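Replication initiator protein (Staphylococcus aureus subsp. aureus, PDB 4PTA) probably initiates replication of staphylococcal multiresistance plasmids by binding and assembling at the plasmid origin, through an N-terminal domain of the helix-turn-helix class. Local coordinates at residues Thr25-Asn28 against Tyr29-Leu32; Phe64-Thr67 against Val68-Glu72. All coordinates share one frame; numbering follows the deposited sequence.

Contact 1: residues Thr25-Asn28 against Tyr29-Leu32; sequences TNPN and YKDL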
loop_
_atom_site.group_PDB
_atom_site.type_symbol
_atom_site.label_atom_id
_atom_site.label_comp_id
_atom_site.label_asym_id
_atom_site.label_seq_id
_atom_site.Cartn_x
_atom_site.Cartn_y
_atom_site.Cartn_z
ATOM N N THR A 25 20.003 1.975 3.772
ATOM C CA THR A 25 20.596 3.264 4.110
ATOM C C THR A 25 21.278 3.219 5.480
ATOM O O THR A 25 22.339 3.811 5.676
ATOM C CB THR A 25 19.547 4.399 4.089
ATOM O OG1 THR A 25 18.481 4.087 4.991
ATOM C CG2 THR A 25 18.976 4.577 2.692
ATOM N N ASN A 26 20.667 2.511 6.425
ATOM C CA ASN A 26 21.223 2.392 7.772
ATOM C C ASN A 26 22.366 1.382 7.829
ATOM O O ASN A 26 22.194 0.226 7.441
ATOM C CB ASN A 26 20.135 2.002 8.772
ATOM C CG ASN A 26 20.575 2.179 10.215
ATOM O OD1 ASN A 26 21.453 1.465 10.704
ATOM N ND2 ASN A 26 19.953 3.127 10.911
ATOM N N PRO A 27 23.540 1.822 8.317
ATOM C CA PRO A 27 24.739 0.977 8.399
ATOM C C PRO A 27 24.488 -0.301 9.189
ATOM O O PRO A 27 25.036 -1.349 8.846
ATOM C CB PRO A 27 25.744 1.866 9.138
ATOM C CG PRO A 27 25.295 3.253 8.858
ATOM C CD PRO A 27 23.793 3.185 8.807
ATOM N N ASN A 28 23.671 -0.212 10.235
ATOM C CA ASN A 28 23.311 -1.388 11.014
ATOM C C ASN A 28 22.715 -2.477 10.133
ATOM O O ASN A 28 22.942 -3.663 10.357
ATOM C CB ASN A 28 22.317 -1.029 12.122
ATOM C CG ASN A 28 22.986 -0.419 13.339
ATOM O OD1 ASN A 28 23.679 -1.108 14.087
ATOM N ND2 ASN A 28 22.764 0.873 13.554
ATOM N N TYR A 29 21.960 -2.060 9.120
ATOM C CA TYR A 29 21.171 -2.983 8.310
ATOM C C TYR A 29 21.813 -3.329 6.967
ATOM O O TYR A 29 21.816 -4.489 6.566
ATOM C CB TYR A 29 19.771 -2.414 8.084
ATOM C CG TYR A 29 19.046 -2.094 9.366
ATOM C CD1 TYR A 29 18.378 -0.888 9.528
ATOM C CD2 TYR A 29 19.033 -2.999 10.418
ATOM C CE1 TYR A 29 17.716 -0.594 10.703
ATOM C CE2 TYR A 29 18.377 -2.717 11.593
ATOM C CZ TYR A 29 17.718 -1.514 11.732
ATOM O OH TYR A 29 17.060 -1.237 12.910
ATOM N N LYS A 30 22.332 -2.322 6.269
ATOM C CA LYS A 30 22.965 -2.539 4.970
ATOM C C LYS A 30 23.835 -3.788 4.994
ATOM O O LYS A 30 23.867 -4.558 4.038
ATOM C CB LYS A 30 23.803 -1.323 4.568
ATOM C CG LYS A 30 23.087 -0.353 3.646
ATOM C CD LYS A 30 23.420 1.088 3.986
ATOM C CE LYS A 30 24.918 1.311 4.075
ATOM N NZ LYS A 30 25.241 2.691 4.528
ATOM N N ASP A 31 24.525 -3.981 6.111
ATOM C CA ASP A 31 25.415 -5.118 6.302
ATOM C C ASP A 31 24.710 -6.451 6.049
ATOM O O ASP A 31 25.305 -7.376 5.503
ATOM C CB ASP A 31 25.980 -5.088 7.724
ATOM C CG ASP A 31 27.228 -5.930 7.874
ATOM O OD1 ASP A 31 27.105 -7.171 7.953
ATOM O OD2 ASP A 31 28.332 -5.348 7.919
ATOM N N LEU A 32 23.446 -6.541 6.453
ATOM C CA LEU A 32 22.668 -7.780 6.354
ATOM C C LEU A 32 22.732 -8.433 4.979
ATOM O O LEU A 32 22.732 -7.755 3.950
ATOM C CB LEU A 32 21.200 -7.526 6.707
ATOM C CG LEU A 32 20.827 -7.190 8.151
ATOM C CD1 LEU A 32 19.392 -6.701 8.208
ATOM C CD2 LEU A 32 21.026 -8.393 9.066
#

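Contact 2: residues Phe64-Thr67 against Val68-Glu72; sequences FIYT and VADLE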
loop_
_atom_site.group_PDB
_atom_site.type_symbol
_atom_site.label_atom_id
_atom_site.label_comp_id
_atom_site.label_asym_id
_atom_site.label_seq_id
_atom_site.Cartn_x
_atom_site.Cartn_y
_atom_site.Cartn_z
ATOM N N PHE A 64 5.400 -15.132 16.524
ATOM C CA PHE A 64 5.353 -16.291 15.640
ATOM C C PHE A 64 5.672 -17.588 16.380
ATOM O O PHE A 64 6.532 -17.619 17.260
ATOM C CB PHE A 64 6.320 -16.122 14.463
ATOM C CG PHE A 64 5.967 -14.989 13.542
ATOM C CD1 PHE A 64 6.861 -13.956 13.323
ATOM C CD2 PHE A 64 4.742 -14.956 12.901
ATOM C CE1 PHE A 64 6.542 -12.915 12.478
ATOM C CE2 PHE A 64 4.418 -13.914 12.056
ATOM C CZ PHE A 64 5.319 -12.894 11.846
ATOM N N ILE A 65 4.969 -18.653 16.012
ATOM C CA ILE A 65 5.260 -19.988 16.515
ATOM C C ILE A 65 5.623 -20.884 15.340
ATOM O O ILE A 65 4.767 -21.566 14.778
ATOM C CB ILE A 65 4.055 -20.590 17.261
ATOM C CG1 ILE A 65 3.666 -19.699 18.442
ATOM C CG2 ILE A 65 4.371 -21.996 17.740
ATOM C CD1 ILE A 65 2.590 -20.286 19.328
ATOM N N TYR A 66 6.898 -20.870 14.965
ATOM C CA TYR A 66 7.356 -21.595 13.787
ATOM C C TYR A 66 8.520 -22.530 14.109
ATOM O O TYR A 66 9.476 -22.138 14.782
ATOM C CB TYR A 66 7.757 -20.609 12.685
ATOM C CG TYR A 66 6.593 -19.869 12.060
ATOM C CD1 TYR A 66 6.732 -18.558 11.621
ATOM C CD2 TYR A 66 5.358 -20.484 11.898
ATOM C CE1 TYR A 66 5.673 -17.880 11.043
ATOM C CE2 TYR A 66 4.293 -19.813 11.324
ATOM C CZ TYR A 66 4.456 -18.513 10.898
ATOM O OH TYR A 66 3.398 -17.844 10.327
ATOM N N THR A 67 8.432 -23.767 13.628
ATOM C CA THR A 67 9.499 -24.741 13.822
ATOM C C THR A 67 10.630 -24.482 12.837
ATOM O O THR A 67 10.560 -23.558 12.026
ATOM C CB THR A 67 8.999 -26.180 13.606
ATOM O OG1 THR A 67 8.903 -26.449 12.202
ATOM C CG2 THR A 67 7.637 -26.384 14.262
ATOM N N VAL A 68 11.672 -25.302 12.901
ATOM C CA VAL A 68 12.784 -25.175 11.971
ATOM C C VAL A 68 12.314 -25.509 10.559
ATOM O O VAL A 68 12.849 -24.992 9.578
ATOM C CB VAL A 68 13.950 -26.105 12.345
ATOM C CG1 VAL A 68 15.240 -25.626 11.691
ATOM C CG2 VAL A 68 14.109 -26.174 13.858
ATOM N N ALA A 69 11.305 -26.372 10.467
ATOM C CA ALA A 69 10.777 -26.812 9.178
ATOM C C ALA A 69 9.808 -25.792 8.584
ATOM O O ALA A 69 9.793 -25.578 7.371
ATOM C CB ALA A 69 10.107 -28.176 9.309
ATOM N N ASP A 70 8.996 -25.178 9.440
ATOM C CA ASP A 70 8.081 -24.122 9.011
ATOM C C ASP A 70 8.842 -23.027 8.284
ATOM O O ASP A 70 8.579 -22.738 7.119
ATOM C CB ASP A 70 7.349 -23.516 10.208
ATOM C CG ASP A 70 6.354 -24.471 10.829
ATOM O OD1 ASP A 70 5.796 -25.315 10.094
ATOM O OD2 ASP A 70 6.125 -24.376 12.053
ATOM N N LEU A 71 9.787 -22.413 8.983
ATOM C CA LEU A 71 10.604 -21.375 8.386
ATOM C C LEU A 71 11.299 -21.920 7.146
ATOM O O LEU A 71 11.527 -21.195 6.178
ATOM C CB LEU A 71 11.627 -20.856 9.396
ATOM C CG LEU A 71 11.036 -20.152 10.621
ATOM C CD1 LEU A 71 12.131 -19.761 11.593
ATOM C CD2 LEU A 71 10.230 -18.933 10.201
ATOM N N GLU A 72 11.618 -23.208 7.176
ATOM C CA GLU A 72 12.297 -23.852 6.057
ATOM C C GLU A 72 11.458 -23.775 4.783
ATOM O O GLU A 72 11.972 -23.449 3.712
ATOM C CB GLU A 72 12.632 -25.305 6.400
ATOM C CG GLU A 72 14.056 -25.697 6.059
ATOM C CD GLU A 72 14.540 -26.902 6.840
ATOM O OE1 GLU A 72 13.739 -27.838 7.065
ATOM O OE2 GLU A 72 15.726 -26.909 7.235
#

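Contact 1: residues Thr25-Asn28 against Tyr29-Leu32
The ring of Tyr29 meets Asn28 on one face, where CB of Asn28 lies 4.2 Å above the ring plane, offset toward the rim. Asn26 approaches obliquely: its CB is 3.5 Å from Tyr29 CD1, and the Asn26 amide and the ring are tilted 42° apart. Tyrosine suits this buried place: its apolar ring packs beside Phe23, Leu94 and Pro113, and its OH, a polar group needing a partner there, hydrogen-bonds to Ala114 N. Asn26 is the N-cap. With CG anti to the backbone N (chi1 -167°), its amide folds back over the first turn, and OD1 takes two bonds in its carbonyl plane: one from Asn28 N at 2.8 Å, the other from Asn28 ND2 at 3.2 Å. ND2 of Asn26 is turned the other way and bonds Asp119, which fixes the rotation of the amide. The backbone O of Asn26 is gripped twice as well, by Tyr29 N from above the carbonyl plane and by Lys30 N at 2.8 Å in a nearly straight bond (176°). Pro27 suits the first helical position, where no backbone N-H is needed as a donor. Lys30, bent at chi2 and chi3, lays CD 3.4 Å from Thr25 O and adds a weak bond from NZ to that oxygen. The arrangement is an asparagine N-cap followed by proline, opening the short helix 27-30 in the RepA N-terminal region.

Contact 2: residues Phe64-Thr67 against Val68-Glu72
Asp70 reaches back from the first turn of its helix to Thr67 and Tyr66. Its CB lies 3.8 Å from Tyr66 CB; CG, placed beside its own backbone N (chi1 -69°), is 3.5 Å from Thr67 OG1 and turns the carboxylate toward the start of the helix. OD1 has Thr67 OG1 as its nearest atom across the contact, at 3.9 Å. OD2 accepts a nearly straight bond (174°) from Thr67 N at 2.9 Å, which arrives on the anti side, out of the carboxylate plane. The same oxygen sits 3.3 Å from Thr67 CG2 and at the edge of the Tyr66 ring, whose plane is turned 75° from the carboxylate. Thr67 answers from the N-cap: OG1 accepts from Ala69 N and, more directly, from Asp70 N at 3.0 Å. The two residues form a capping box, which suits a small hydroxyl and a short acid; the negative carboxylate would probably also interact favourably with the positive end of the helix dipole. Tyr66 meets Trp55 edge-to-face, and Leu71, on the inner face of the first turn, packs among the Tyr66 ring (Leu71 CD2 to Tyr66 CD1 3.8 Å), helix 79-91 and strand 108-110.

From the N terminus, the chain runs through helix 8-13 and strand 16-20 before contact 1 turns it into the short helix 27-30. Helices 34-44 and 47-52 follow, then the loop that contact 2 ends as helix 68-74 begins. The two contacts are in series, neither nested nor crossed, and each is a local turn at a helix start. They lie on opposite sides of the chain's centre, their own centres about 25 Å apart and their nearest atoms about 15 Å apart. Contact 1 faces the C-terminal helix 117-127, whereas contact 2 sets the start of helix 68-74 against helix 79-91 and strand 108-110, so both bring the N-terminal family region against later parts of the chain.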